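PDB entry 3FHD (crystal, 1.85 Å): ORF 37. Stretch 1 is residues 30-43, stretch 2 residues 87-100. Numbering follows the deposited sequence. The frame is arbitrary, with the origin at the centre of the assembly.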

# COMPACT_ATOMS: atom_id res chain seq x y z
N ALA A 30 -22.07 -16.97 -1.66
CA ALA A 30 -22.53 -16.36 -2.89
C ALA A 30 -21.93 -17.14 -4.04
O ALA A 30 -20.91 -17.81 -3.90
CB ALA A 30 -22.12 -14.90 -2.97
N ASP A 31 -22.58 -17.06 -5.19
CA ASP A 31 -22.12 -17.79 -6.33
C ASP A 31 -21.69 -16.80 -7.41
O ASP A 31 -22.53 -16.14 -8.01
CB ASP A 31 -23.24 -18.73 -6.83
CG ASP A 31 -22.75 -19.76 -7.85
OD1 ASP A 31 -21.55 -19.79 -8.18
OD2 ASP A 31 -23.60 -20.55 -8.33
N LEU A 32 -20.38 -16.71 -7.65
CA LEU A 32 -19.88 -15.91 -8.77
C LEU A 32 -20.43 -16.43 -10.09
O LEU A 32 -20.45 -15.71 -11.08
CB LEU A 32 -18.34 -15.86 -8.81
CG LEU A 32 -17.59 -14.90 -7.87
CD1 LEU A 32 -16.07 -14.98 -8.07
CD2 LEU A 32 -18.09 -13.47 -8.01
N PHE A 33 -20.86 -17.68 -10.11
CA PHE A 33 -21.40 -18.30 -11.32
C PHE A 33 -22.92 -18.27 -11.38
O PHE A 33 -23.51 -18.58 -12.42
CB PHE A 33 -20.81 -19.71 -11.50
CG PHE A 33 -19.32 -19.69 -11.73
CD1 PHE A 33 -18.81 -19.34 -12.96
CD2 PHE A 33 -18.45 -19.98 -10.69
CE1 PHE A 33 -17.42 -19.29 -13.17
CE2 PHE A 33 -17.06 -19.95 -10.87
CZ PHE A 33 -16.55 -19.60 -12.12
N SER A 34 -23.55 -17.88 -10.28
CA SER A 34 -25.01 -17.75 -10.26
C SER A 34 -25.41 -16.52 -11.05
O SER A 34 -24.71 -15.52 -11.05
CB SER A 34 -25.52 -17.61 -8.82
OG SER A 34 -26.90 -17.27 -8.82
N GLU A 35 -26.55 -16.58 -11.72
CA GLU A 35 -27.06 -15.41 -12.46
C GLU A 35 -27.92 -14.48 -11.58
O GLU A 35 -28.30 -13.40 -12.03
CB GLU A 35 -27.80 -15.83 -13.74
N ASP A 36 -28.22 -14.91 -10.34
CA ASP A 36 -28.93 -14.09 -9.35
C ASP A 36 -28.25 -12.75 -9.14
O ASP A 36 -27.01 -12.66 -9.19
CB ASP A 36 -28.98 -14.80 -8.01
CG ASP A 36 -29.82 -16.07 -8.04
OD1 ASP A 36 -30.89 -16.11 -8.72
OD2 ASP A 36 -29.42 -17.04 -7.35
N TYR A 37 -29.04 -11.72 -8.87
CA TYR A 37 -28.44 -10.41 -8.59
C TYR A 37 -27.95 -10.33 -7.15
O TYR A 37 -28.64 -10.76 -6.24
CB TYR A 37 -29.40 -9.27 -8.96
CG TYR A 37 -29.68 -9.23 -10.46
CD1 TYR A 37 -28.63 -9.05 -11.37
CD2 TYR A 37 -30.97 -9.38 -10.97
CE1 TYR A 37 -28.85 -9.03 -12.74
CE2 TYR A 37 -31.20 -9.35 -12.36
CZ TYR A 37 -30.13 -9.18 -13.23
OH TYR A 37 -30.32 -9.15 -14.61
N LEU A 38 -26.74 -9.80 -6.95
CA LEU A 38 -26.15 -9.70 -5.61
C LEU A 38 -27.04 -8.94 -4.63
O LEU A 38 -27.19 -9.32 -3.46
CB LEU A 38 -24.78 -9.02 -5.67
CG LEU A 38 -24.03 -8.99 -4.33
CD1 LEU A 38 -23.76 -10.39 -3.76
CD2 LEU A 38 -22.75 -8.16 -4.42
N VAL A 39 -27.62 -7.84 -5.09
CA VAL A 39 -28.54 -7.10 -4.23
C VAL A 39 -29.67 -8.01 -3.71
O VAL A 39 -30.14 -7.85 -2.58
CB VAL A 39 -29.04 -5.79 -4.89
CG1 VAL A 39 -29.98 -5.02 -3.97
CG2 VAL A 39 -27.81 -4.91 -5.26
N ASP A 40 -30.11 -8.99 -4.50
CA ASP A 40 -31.15 -9.90 -4.02
C ASP A 40 -30.64 -10.95 -3.02
O ASP A 40 -31.36 -11.35 -2.10
CB ASP A 40 -31.86 -10.59 -5.19
CG ASP A 40 -32.63 -9.61 -6.07
OD1 ASP A 40 -32.97 -8.49 -5.60
OD2 ASP A 40 -32.89 -9.96 -7.24
N THR A 41 -29.42 -11.42 -3.26
CA THR A 41 -28.69 -12.34 -2.37
C THR A 41 -28.51 -11.69 -0.99
O THR A 41 -28.80 -12.31 0.04
CB THR A 41 -27.29 -12.66 -3.00
OG1 THR A 41 -27.47 -13.28 -4.29
CG2 THR A 41 -26.42 -13.58 -2.11
N LEU A 42 -28.07 -10.44 -0.96
CA LEU A 42 -27.83 -9.71 0.28
C LEU A 42 -29.09 -9.26 1.01
O LEU A 42 -29.03 -8.97 2.21
CB LEU A 42 -26.96 -8.49 -0.00
CG LEU A 42 -25.56 -8.81 -0.54
CD1 LEU A 42 -24.87 -7.51 -0.87
CD2 LEU A 42 -24.75 -9.60 0.49
N ASP A 43 -30.21 -9.21 0.29
CA ASP A 43 -31.50 -8.74 0.81
C ASP A 43 -32.06 -9.78 1.78
O ASP A 43 -32.27 -10.94 1.40
CB ASP A 43 -32.46 -8.47 -0.37
CG ASP A 43 -33.77 -7.81 0.04
OD1 ASP A 43 -33.93 -7.39 1.21
OD2 ASP A 43 -34.68 -7.72 -0.83
N ALA A 87 -9.71 -13.32 -15.73
CA ALA A 87 -10.99 -14.08 -15.74
C ALA A 87 -11.77 -13.87 -14.43
O ALA A 87 -12.98 -13.57 -14.45
CB ALA A 87 -10.72 -15.57 -15.94
N TYR A 88 -11.08 -14.05 -13.30
CA TYR A 88 -11.66 -13.76 -11.97
C TYR A 88 -12.19 -12.33 -11.86
O TYR A 88 -13.32 -12.13 -11.39
CB TYR A 88 -10.62 -13.99 -10.85
CG TYR A 88 -11.05 -13.39 -9.51
CD1 TYR A 88 -12.12 -13.92 -8.81
CD2 TYR A 88 -10.39 -12.27 -8.99
CE1 TYR A 88 -12.55 -13.36 -7.57
CE2 TYR A 88 -10.81 -11.68 -7.77
CZ TYR A 88 -11.88 -12.26 -7.07
OH TYR A 88 -12.29 -11.69 -5.88
N ASN A 89 -11.38 -11.34 -12.28
CA ASN A 89 -11.83 -9.92 -12.24
C ASN A 89 -13.17 -9.76 -12.97
O ASN A 89 -14.09 -9.10 -12.49
CB ASN A 89 -10.80 -8.96 -12.84
CG ASN A 89 -9.74 -8.50 -11.80
OD1 ASN A 89 -9.68 -7.32 -11.45
ND2 ASN A 89 -8.96 -9.43 -11.29
N TYR A 90 -13.29 -10.38 -14.14
CA TYR A 90 -14.55 -10.32 -14.86
C TYR A 90 -15.74 -10.86 -14.06
O TYR A 90 -16.74 -10.16 -13.90
CB TYR A 90 -14.46 -11.01 -16.24
CG TYR A 90 -15.84 -11.13 -16.85
CD1 TYR A 90 -16.50 -9.99 -17.37
CD2 TYR A 90 -16.49 -12.36 -16.92
CE1 TYR A 90 -17.78 -10.09 -17.92
CE2 TYR A 90 -17.79 -12.46 -17.49
CZ TYR A 90 -18.40 -11.34 -17.97
OH TYR A 90 -19.66 -11.45 -18.55
N PHE A 91 -15.64 -12.09 -13.56
CA PHE A 91 -16.72 -12.68 -12.76
C PHE A 91 -17.03 -11.87 -11.50
O PHE A 91 -18.21 -11.72 -11.12
CB PHE A 91 -16.38 -14.14 -12.38
CG PHE A 91 -16.48 -15.10 -13.55
CD1 PHE A 91 -17.72 -15.48 -14.04
CD2 PHE A 91 -15.34 -15.57 -14.18
CE1 PHE A 91 -17.85 -16.34 -15.15
CE2 PHE A 91 -15.43 -16.44 -15.27
CZ PHE A 91 -16.70 -16.83 -15.77
N LEU A 92 -15.97 -11.42 -10.82
CA LEU A 92 -16.12 -10.59 -9.63
C LEU A 92 -16.95 -9.33 -9.94
O LEU A 92 -17.94 -9.05 -9.30
CB LEU A 92 -14.74 -10.16 -9.10
CG LEU A 92 -14.83 -9.19 -7.90
CD1 LEU A 92 -15.74 -9.76 -6.76
CD2 LEU A 92 -13.46 -8.88 -7.41
N PHE A 93 -16.48 -8.53 -10.89
CA PHE A 93 -17.17 -7.30 -11.24
C PHE A 93 -18.51 -7.48 -11.96
O PHE A 93 -19.39 -6.65 -11.79
CB PHE A 93 -16.23 -6.31 -11.95
CG PHE A 93 -15.33 -5.58 -10.98
CD1 PHE A 93 -15.70 -4.34 -10.47
CD2 PHE A 93 -14.14 -6.17 -10.53
CE1 PHE A 93 -14.88 -3.65 -9.56
CE2 PHE A 93 -13.30 -5.51 -9.60
CZ PHE A 93 -13.69 -4.24 -9.10
N SER A 94 -18.70 -8.58 -12.68
CA SER A 94 -20.05 -8.87 -13.17
C SER A 94 -21.01 -9.03 -11.98
O SER A 94 -22.16 -8.56 -12.03
CB SER A 94 -20.10 -10.12 -14.07
OG SER A 94 -21.39 -10.23 -14.64
N LYS A 95 -20.54 -9.64 -10.90
CA LYS A 95 -21.39 -9.91 -9.72
C LYS A 95 -21.60 -8.65 -8.84
O LYS A 95 -22.72 -8.38 -8.38
CB LYS A 95 -20.82 -11.09 -8.91
CG LYS A 95 -21.59 -11.48 -7.61
CD LYS A 95 -23.04 -11.87 -7.88
CE LYS A 95 -23.12 -13.09 -8.79
NZ LYS A 95 -24.50 -13.64 -8.87
N VAL A 96 -20.53 -7.87 -8.63
CA VAL A 96 -20.55 -6.77 -7.64
C VAL A 96 -20.65 -5.35 -8.16
O VAL A 96 -20.91 -4.42 -7.38
CB VAL A 96 -19.32 -6.81 -6.66
CG1 VAL A 96 -19.13 -8.17 -6.06
CG2 VAL A 96 -18.04 -6.30 -7.34
N GLY A 97 -20.43 -5.16 -9.46
CA GLY A 97 -20.36 -3.83 -10.09
C GLY A 97 -21.53 -2.91 -9.75
O GLY A 97 -21.32 -1.79 -9.29
N GLU A 98 -22.75 -3.41 -9.95
CA GLU A 98 -23.97 -2.67 -9.64
C GLU A 98 -24.03 -2.28 -8.15
O GLU A 98 -24.27 -1.11 -7.82
CB GLU A 98 -25.20 -3.51 -10.00
N PHE A 99 -23.83 -3.26 -7.28
CA PHE A 99 -23.82 -3.02 -5.84
C PHE A 99 -22.83 -1.91 -5.37
O PHE A 99 -23.16 -1.12 -4.48
CB PHE A 99 -23.60 -4.35 -5.08
CG PHE A 99 -23.64 -4.20 -3.58
CD1 PHE A 99 -24.83 -3.96 -2.91
CD2 PHE A 99 -22.47 -4.34 -2.83
CE1 PHE A 99 -24.85 -3.83 -1.52
CE2 PHE A 99 -22.47 -4.22 -1.44
CZ PHE A 99 -23.66 -3.95 -0.78
N ILE A 100 -21.64 -1.84 -5.97
CA ILE A 100 -20.66 -0.79 -5.62
C ILE A 100 -20.63 0.40 -6.60
O ILE A 100 -19.78 1.29 -6.48
CB ILE A 100 -19.22 -1.35 -5.45
CG1 ILE A 100 -18.63 -1.81 -6.80
CG2 ILE A 100 -19.21 -2.46 -4.38
CD1 ILE A 100 -17.20 -2.33 -6.72
O HOH W 1 -20.27 -13.37 -11.79
O HOH W 2 -25.13 -9.15 -9.33
O HOH W 3 -25.14 -14.18 -5.86

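The apolar centre of the contact is built on two leucines of the first stretch, each set against the helix of residues 87-100. Leu32 is buried, and although its CA-to-CB bond points sideways, the m, t rotamer brings its end up to the helix: Leu32 CD2 lies 3.8 Å from Leu92 CA and 3.7 Å from Lys95 CB, while Leu32 CD1 reaches Tyr88 CE1 at 3.9 Å. Leu38, at the start of the short helix 38-42, points toward the partner helix and places its CD2 4.0 Å from both Val96 CG1 and Phe99 CB.

Aromatic rings extend this packing in two directions. Next to Leu32, Phe33 turns its edge to the face of Phe91, with ring centroids 4.8 Å apart, planes inclined at 54° and Phe33 CE1 3.6 Å from Phe91 CE1. Beyond Leu38, the Phe99 ring receives Leu42 CD1 over one face, 3.9 Å from the ring centroid and 18° off its normal, a CH-pi contact; Val39 CG2 meets the ring edge, 3.9 Å from Phe99 CD1. The two helix axes cross at -74°, approaching to 9.7 Å.

Lys95 joins this apolar packing to the polar edge. Its aliphatic chain runs past Leu38, with Leu38 CB 4.0 Å from Lys95 CD, and carries the ammonium group to the loop backbone, where Lys95 NZ donates hydrogen bonds to Ser34 O (2.9 Å) and Asp36 O (2.7 Å). The lysine thus binds carbonyls rather than a carboxylate. The loop is braced locally by Asp36 N, which donates to Ser34 OG at 3.1 Å.

Waters complete the polar contacts. One donates to Leu32 O and Phe91 O, another links Leu38 N to Lys95 O, and a third bridges Lys95 NZ and Thr41 OG1.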